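Local coordinates for putative molybdenum cofactor biosynthesis protein D2 (MoaD2) / thiamine S (Mycobacterium smegmatis, PDB 6JC0) that probably acts as a small ubiquitin-like sulfur carrier in the biosynthesis of the molybdenum cofactor, at residues L28-A31 / T32-V36; K71-V74 / T75-V79; R52-K55 / R56-Y59. One frame throughout, in Å; residues are numbered along the deposited sequence.

Contact 1. Residues L28-A31 / T32-V36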
loop_
_atom_site.group_PDB
_atom_site.type_symbol
_atom_site.label_atom_id
_atom_site.label_comp_id
_atom_site.label_asym_id
_atom_site.label_seq_id
_atom_site.Cartn_x
_atom_site.Cartn_y
_atom_site.Cartn_z
ATOM N N LEU B 28 -36.784 -18.498 -24.355
ATOM C CA LEU B 28 -36.559 -19.433 -25.444
ATOM C C LEU B 28 -37.141 -20.812 -25.177
ATOM O O LEU B 28 -37.006 -21.347 -24.078
ATOM C CB LEU B 28 -35.059 -19.560 -25.707
ATOM C CG LEU B 28 -34.644 -19.601 -27.169
ATOM C CD1 LEU B 28 -34.961 -18.263 -27.816
ATOM C CD2 LEU B 28 -33.167 -19.941 -27.290
ATOM N N GLU B 29 -37.777 -21.388 -26.192
ATOM C CA GLU B 29 -38.192 -22.783 -26.134
ATOM C C GLU B 29 -37.109 -23.679 -26.724
ATOM O O GLU B 29 -36.740 -23.531 -27.890
ATOM C CB GLU B 29 -39.509 -22.997 -26.885
ATOM C CG GLU B 29 -40.756 -22.637 -26.099
ATOM C CD GLU B 29 -42.034 -22.968 -26.855
ATOM O OE1 GLU B 29 -42.085 -22.719 -28.079
ATOM O OE2 GLU B 29 -42.983 -23.486 -26.229
ATOM N N ILE B 30 -36.597 -24.604 -25.917
ATOM C CA ILE B 30 -35.628 -25.577 -26.406
ATOM C C ILE B 30 -36.065 -26.995 -26.069
ATOM O O ILE B 30 -36.762 -27.218 -25.077
ATOM C CB ILE B 30 -34.231 -25.343 -25.817
ATOM C CG1 ILE B 30 -34.270 -25.507 -24.297
ATOM C CG2 ILE B 30 -33.691 -23.971 -26.228
ATOM C CD1 ILE B 30 -32.919 -25.570 -23.667
ATOM N N ALA B 31 -35.651 -27.948 -26.900
ATOM C CA ALA B 31 -35.975 -29.352 -26.678
ATOM C C ALA B 31 -35.474 -29.800 -25.312
ATOM O O ALA B 31 -34.330 -29.528 -24.940
ATOM C CB ALA B 31 -35.376 -30.220 -27.772
ATOM N N THR B 32 -36.343 -30.470 -24.564
ATOM C CA THR B 32 -35.984 -30.985 -23.250
ATOM C C THR B 32 -34.782 -31.909 -23.374
ATOM O O THR B 32 -34.768 -32.815 -24.211
ATOM C CB THR B 32 -37.159 -31.733 -22.596
ATOM O OG1 THR B 32 -38.313 -30.885 -22.584
ATOM C CG2 THR B 32 -36.812 -32.131 -21.167
ATOM N N GLY B 33 -33.763 -31.655 -22.560
ATOM C CA GLY B 33 -32.539 -32.430 -22.613
ATOM C C GLY B 33 -31.413 -31.743 -23.365
ATOM O O GLY B 33 -30.285 -32.234 -23.374
ATOM N N THR B 34 -31.717 -30.615 -24.001
ATOM C CA THR B 34 -30.703 -29.836 -24.706
ATOM C C THR B 34 -29.573 -29.462 -23.753
ATOM O O THR B 34 -29.820 -28.950 -22.666
ATOM C CB THR B 34 -31.293 -28.544 -25.318
ATOM O OG1 THR B 34 -32.295 -28.874 -26.287
ATOM C CG2 THR B 34 -30.205 -27.716 -25.986
ATOM N N SER B 35 -28.337 -29.733 -24.152
ATOM C CA SER B 35 -27.192 -29.382 -23.323
ATOM C C SER B 35 -26.942 -27.879 -23.387
ATOM O O SER B 35 -27.403 -27.206 -24.309
ATOM C CB SER B 35 -25.945 -30.143 -23.768
ATOM O OG SER B 35 -25.439 -29.609 -24.979
ATOM N N VAL B 36 -26.208 -27.357 -22.410
ATOM C CA VAL B 36 -25.853 -25.943 -22.414
ATOM C C VAL B 36 -25.056 -25.611 -23.671
ATOM O O VAL B 36 -25.254 -24.559 -24.278
ATOM C CB VAL B 36 -25.042 -25.549 -21.169
ATOM C CG1 VAL B 36 -24.680 -24.072 -21.215
ATOM C CG2 VAL B 36 -25.825 -25.864 -19.902
#

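Contact 2. Residues K71-V74 / T75-V79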
loop_
_atom_site.group_PDB
_atom_site.type_symbol
_atom_site.label_atom_id
_atom_site.label_comp_id
_atom_site.label_asym_id
_atom_site.label_seq_id
_atom_site.Cartn_x
_atom_site.Cartn_y
_atom_site.Cartn_z
ATOM N N LYS B 71 -24.058 -30.468 -19.666
ATOM C CA LYS B 71 -25.187 -30.408 -18.737
ATOM C C LYS B 71 -26.519 -30.256 -19.461
ATOM O O LYS B 71 -26.736 -29.276 -20.170
ATOM C CB LYS B 71 -25.013 -29.248 -17.757
ATOM C CG LYS B 71 -26.264 -28.947 -16.940
ATOM C CD LYS B 71 -26.097 -27.674 -16.123
ATOM C CE LYS B 71 -27.393 -27.279 -15.428
ATOM N NZ LYS B 71 -27.787 -28.252 -14.379
ATOM N N PRO B 72 -27.419 -31.231 -19.281
ATOM C CA PRO B 72 -28.732 -31.193 -19.931
ATOM C C PRO B 72 -29.676 -30.179 -19.292
ATOM O O PRO B 72 -29.711 -30.050 -18.067
ATOM C CB PRO B 72 -29.267 -32.620 -19.738
ATOM C CG PRO B 72 -28.082 -33.436 -19.287
ATOM C CD PRO B 72 -27.207 -32.488 -18.547
ATOM N N LEU B 73 -30.437 -29.471 -20.121
ATOM C CA LEU B 73 -31.469 -28.563 -19.638
ATOM C C LEU B 73 -32.826 -29.267 -19.677
ATOM O O LEU B 73 -33.396 -29.456 -20.744
ATOM C CB LEU B 73 -31.484 -27.283 -20.477
ATOM C CG LEU B 73 -30.167 -26.496 -20.448
ATOM C CD1 LEU B 73 -30.075 -25.495 -21.596
ATOM C CD2 LEU B 73 -30.008 -25.780 -19.107
ATOM N N VAL B 74 -33.335 -29.669 -18.514
ATOM C CA VAL B 74 -34.539 -30.503 -18.465
ATOM C C VAL B 74 -35.662 -29.876 -17.651
ATOM O O VAL B 74 -36.700 -30.499 -17.420
ATOM C CB VAL B 74 -34.232 -31.889 -17.881
ATOM C CG1 VAL B 74 -33.296 -32.650 -18.804
ATOM C CG2 VAL B 74 -33.635 -31.761 -16.488
ATOM N N THR B 75 -35.450 -28.637 -17.230
ATOM C CA THR B 75 -36.397 -27.933 -16.384
ATOM C C THR B 75 -36.280 -26.448 -16.688
ATOM O O THR B 75 -35.190 -25.980 -17.011
ATOM C CB THR B 75 -36.129 -28.219 -14.881
ATOM O OG1 THR B 75 -36.887 -27.316 -14.068
ATOM C CG2 THR B 75 -34.650 -28.070 -14.557
ATOM N N PRO B 76 -37.407 -25.712 -16.635
ATOM C CA PRO B 76 -37.385 -24.265 -16.880
ATOM C C PRO B 76 -36.320 -23.592 -16.027
ATOM O O PRO B 76 -36.208 -23.893 -14.839
ATOM C CB PRO B 76 -38.792 -23.821 -16.481
ATOM C CG PRO B 76 -39.632 -25.025 -16.762
ATOM C CD PRO B 76 -38.776 -26.206 -16.397
ATOM N N GLN B 77 -35.545 -22.703 -16.635
ATOM C CA GLN B 77 -34.280 -22.270 -16.057
ATOM C C GLN B 77 -33.861 -20.895 -16.532
ATOM O O GLN B 77 -34.271 -20.451 -17.601
ATOM C CB GLN B 77 -33.181 -23.257 -16.435
ATOM C CG GLN B 77 -32.639 -24.093 -15.322
ATOM C CD GLN B 77 -31.662 -25.115 -15.848
ATOM O OE1 GLN B 77 -30.454 -24.899 -15.832
ATOM N NE2 GLN B 77 -32.183 -26.235 -16.333
ATOM N N THR B 78 -33.010 -20.240 -15.750
ATOM C CA THR B 78 -32.358 -19.022 -16.199
ATOM C C THR B 78 -30.896 -19.319 -16.504
ATOM O O THR B 78 -30.166 -19.822 -15.650
ATOM C CB THR B 78 -32.455 -17.903 -15.152
ATOM O OG1 THR B 78 -33.833 -17.599 -14.913
ATOM C CG2 THR B 78 -31.744 -16.653 -15.643
ATOM N N VAL B 79 -30.479 -19.033 -17.732
ATOM C CA VAL B 79 -29.084 -19.203 -18.117
ATOM C C VAL B 79 -28.419 -17.837 -18.286
ATOM O O VAL B 79 -28.848 -17.026 -19.112
ATOM C CB VAL B 79 -28.945 -20.012 -19.425
ATOM C CG1 VAL B 79 -27.482 -20.109 -19.840
ATOM C CG2 VAL B 79 -29.543 -21.401 -19.270
HETATM O O HOH W 1 -31.408 -29.050 -16.121
#

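Contact 3. Residues R52-K55 / R56-Y59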
loop_
_atom_site.group_PDB
_atom_site.type_symbol
_atom_site.label_atom_id
_atom_site.label_comp_id
_atom_site.label_asym_id
_atom_site.label_seq_id
_atom_site.Cartn_x
_atom_site.Cartn_y
_atom_site.Cartn_z
ATOM N N ARG B 52 -19.072 -14.971 -31.743
ATOM C CA ARG B 52 -17.673 -14.700 -31.432
ATOM C C ARG B 52 -17.465 -14.460 -29.933
ATOM O O ARG B 52 -16.573 -15.046 -29.320
ATOM C CB ARG B 52 -17.188 -13.489 -32.236
ATOM C CG ARG B 52 -15.729 -13.548 -32.658
ATOM C CD ARG B 52 -15.338 -12.350 -33.526
ATOM N NE ARG B 52 -16.159 -12.240 -34.732
ATOM C CZ ARG B 52 -17.017 -11.250 -34.967
ATOM N NH1 ARG B 52 -17.164 -10.273 -34.082
ATOM N NH2 ARG B 52 -17.723 -11.234 -36.091
ATOM N N VAL B 53 -18.296 -13.602 -29.348
ATOM C CA VAL B 53 -18.208 -13.294 -27.925
ATOM C C VAL B 53 -18.473 -14.527 -27.062
ATOM O O VAL B 53 -17.821 -14.723 -26.033
ATOM C CB VAL B 53 -19.193 -12.167 -27.536
ATOM C CG1 VAL B 53 -19.374 -12.086 -26.017
ATOM C CG2 VAL B 53 -18.711 -10.831 -28.089
ATOM N N LEU B 54 -19.416 -15.365 -27.492
ATOM C CA LEU B 54 -19.799 -16.553 -26.729
ATOM C C LEU B 54 -18.656 -17.549 -26.535
ATOM O O LEU B 54 -18.635 -18.288 -25.550
ATOM C CB LEU B 54 -20.970 -17.267 -27.406
ATOM C CG LEU B 54 -22.337 -16.587 -27.355
ATOM C CD1 LEU B 54 -23.372 -17.440 -28.070
ATOM C CD2 LEU B 54 -22.754 -16.336 -25.922
ATOM N N LYS B 55 -17.715 -17.572 -27.474
ATOM C CA LYS B 55 -16.602 -18.514 -27.414
ATOM C C LYS B 55 -15.833 -18.416 -26.102
ATOM O O LYS B 55 -15.369 -19.421 -25.568
ATOM C CB LYS B 55 -15.644 -18.295 -28.588
ATOM C CG LYS B 55 -16.020 -19.063 -29.845
ATOM C CD LYS B 55 -14.788 -19.389 -30.673
ATOM C CE LYS B 55 -14.987 -20.665 -31.479
ATOM N NZ LYS B 55 -13.695 -21.193 -31.998
ATOM N N ARG B 56 -15.724 -17.203 -25.574
ATOM C CA ARG B 56 -14.930 -16.967 -24.375
ATOM C C ARG B 56 -15.793 -16.744 -23.133
ATOM O O ARG B 56 -15.289 -16.346 -22.085
ATOM C CB ARG B 56 -14.006 -15.769 -24.593
ATOM C CG ARG B 56 -13.092 -15.917 -25.797
ATOM C CD ARG B 56 -12.240 -14.678 -25.996
ATOM N NE ARG B 56 -11.464 -14.366 -24.801
ATOM C CZ ARG B 56 -10.641 -13.329 -24.691
ATOM N NH1 ARG B 56 -10.479 -12.495 -25.712
ATOM N NH2 ARG B 56 -9.979 -13.126 -23.559
ATOM N N CYS B 57 -17.090 -17.007 -23.249
ATOM C CA CYS B 57 -18.000 -16.806 -22.125
ATOM C C CYS B 57 -18.036 -17.995 -21.167
ATOM O O CYS B 57 -17.753 -19.132 -21.553
ATOM C CB CYS B 57 -19.418 -16.519 -22.629
ATOM S SG CYS B 57 -19.653 -14.852 -23.280
ATOM N N SER B 58 -18.378 -17.716 -19.911
ATOM C CA SER B 58 -18.742 -18.758 -18.962
ATOM C C SER B 58 -20.243 -18.668 -18.737
ATOM O O SER B 58 -20.890 -17.737 -19.225
ATOM C CB SER B 58 -17.976 -18.617 -17.647
ATOM O OG SER B 58 -18.276 -17.387 -17.017
ATOM N N TYR B 59 -20.808 -19.631 -18.016
ATOM C CA TYR B 59 -22.260 -19.712 -17.905
ATOM C C TYR B 59 -22.747 -20.098 -16.516
ATOM O O TYR B 59 -22.122 -20.901 -15.817
ATOM C CB TYR B 59 -22.805 -20.701 -18.944
ATOM C CG TYR B 59 -22.405 -20.334 -20.353
ATOM C CD1 TYR B 59 -23.165 -19.440 -21.101
ATOM C CD2 TYR B 59 -21.248 -20.851 -20.924
ATOM C CE1 TYR B 59 -22.789 -19.081 -22.385
ATOM C CE2 TYR B 59 -20.863 -20.495 -22.205
ATOM C CZ TYR B 59 -21.641 -19.615 -22.931
ATOM O OH TYR B 59 -21.266 -19.264 -24.206
HETATM O O HOH W 2 -19.227 -21.071 -25.280
#

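Contact 1. Residues L28-A31 / T32-V36
A type II beta turn from A31 to T34 ends strand 25-31 and leads into the short strand 34-35 of this ubiquitin-like fold. A31 O receives two hydrogen bonds, both from T34. T34 N donates at 3.0 Å, with an N-H...O angle of 152°. T34 OG1 donates to the same A31 O over a short 2.5 Å. The hydroxyl lies nearer the carbonyl plane than the amide does, but neither is strictly in it. T34 OG1 stands beside its own backbone N, at chi1 -62°, and this brings both donors to one oxygen. The residue is buried, and its hydroxyl finds its acceptor within the turn.

G33 has a positive phi, the usual backbone shape for this third place in a type II turn. Farther on, S35 OG bonds to E38 N and caps the start of helix 36-44.

The apolar side of the turn is made by I30. Its CG1 sits between the backbone N and the carbonyl carbon, at chi1 62°, and the chain runs on straight to CD1, which touches T34. I30 also packs on V7 and V9 of strand 6-13 and on L39 of helix 36-44. The two side chains, I30 and T34, meet at a slant, and I30 CD1 lies 3.8 Å from T34 CB and 4.2 Å from T34 CG2.

Contact 2. Residues K71-V74 / T75-V79
Q77 NE2 donates to T75 O and, weakly, to a water that also bonds P72 O and V74 N. The NE2 bond to T75 O is 3.1 Å long, with an N-H...O angle of 154°. Its partner is somewhat tilted from the amide plane. The water is 2.9 Å from Q77 NE2 and accepts the weak bond from it. The same water donates to P72 O at 2.8 Å and accepts from V74 N at 3.1 Å. The side-chain amide is thus bonded directly to the T75 side of the bend between strands 72-73 and 77-82 and, through the weak water bond, to the P72-V74 side.

The amide also packs on L73. The L73 methyl CD2 lies obliquely above the Q77 amide plane, out past CD between OE1 and NE2. L73 CD2 is 3.4 Å from Q77 OE1 and 3.6 Å from Q77 NE2, so it touches both almost equally. Q77 has an unusual first torsion, with chi1 -111°, but its chain then runs straight back across the bend to reach L73. K71, on the same arm as L73, brings its CE to 3.9 Å from Q77 OE1. L73 CD2 also makes a looser apolar contact with V79 CG2, at 4.4 Å.

Q77 pairs through its backbone with T10 of the parallel strand 6-13. L73 and V79 both pack on L39 of helix 36-44, and K71, L73 and Q77 all touch C61 of strand 58-61.

Contact 3. Residues R52-K55 / R56-Y59
The side chains of L54 and Y59 cross at about a right angle, with the L54 methyl CD2 3.7 Å from Y59 OH. The Y59 phenol therefore meets the leucine with its hydroxyl end. Y59 CG lies beside the backbone N, at chi1 -57°, and from there the ring reaches back to the turn. A water joins the two residues a second time: it donates to L54 O at 2.9 Å and is also hydrogen-bonded to Y59 OH.

C57 meets the helix from the same turn. Its sulfur packs on two side chains, with C57 SG 3.9 Å from V53 CG1 and 4.3 Å from L54 CD2.

The backbone sets these positions. A type I beta turn runs from L54 to C57, and C57 N bonds to L54 O at 3.1 Å. That bond is nearly straight at the hydrogen, 163°, but the donor stands well above the carbonyl plane. R56 N makes a second bond, 3.3 Å long, to V53 O.

L54 and Y59 both pack on V40 of helix 36-44 and on V81 of strand 77-82. V53 faces A16 and A20 of helix 16-21, while R56 packs on the backbone of another protein chain of the assembly. The contact is the tight turn that connects helix 48-54 to strand 58-61 in the beta-grasp fold of this ubiquitin-like family.

Contacts 1 and 2 adjoin, with centres 7 Å apart. Strands 34-35 and 72-73 pair antiparallel between them, through probable hydrogen bonds from L73 N to T34 O (2.7 Å) and from G33 N to L73 O (2.9 Å). I30 CD1 also packs on L73 CD1 at 3.5 Å, joining the apolar side chains of the two contacts. Contact 3 lies across the chain's centre, about 18 Å from either of the others between centres, and touches neither. It reaches contact 2 through the main sheet, where strands 58-61 and 77-82 are neighbours. V81, on which contact 3 packs, belongs to the same strand as Q77 and V79.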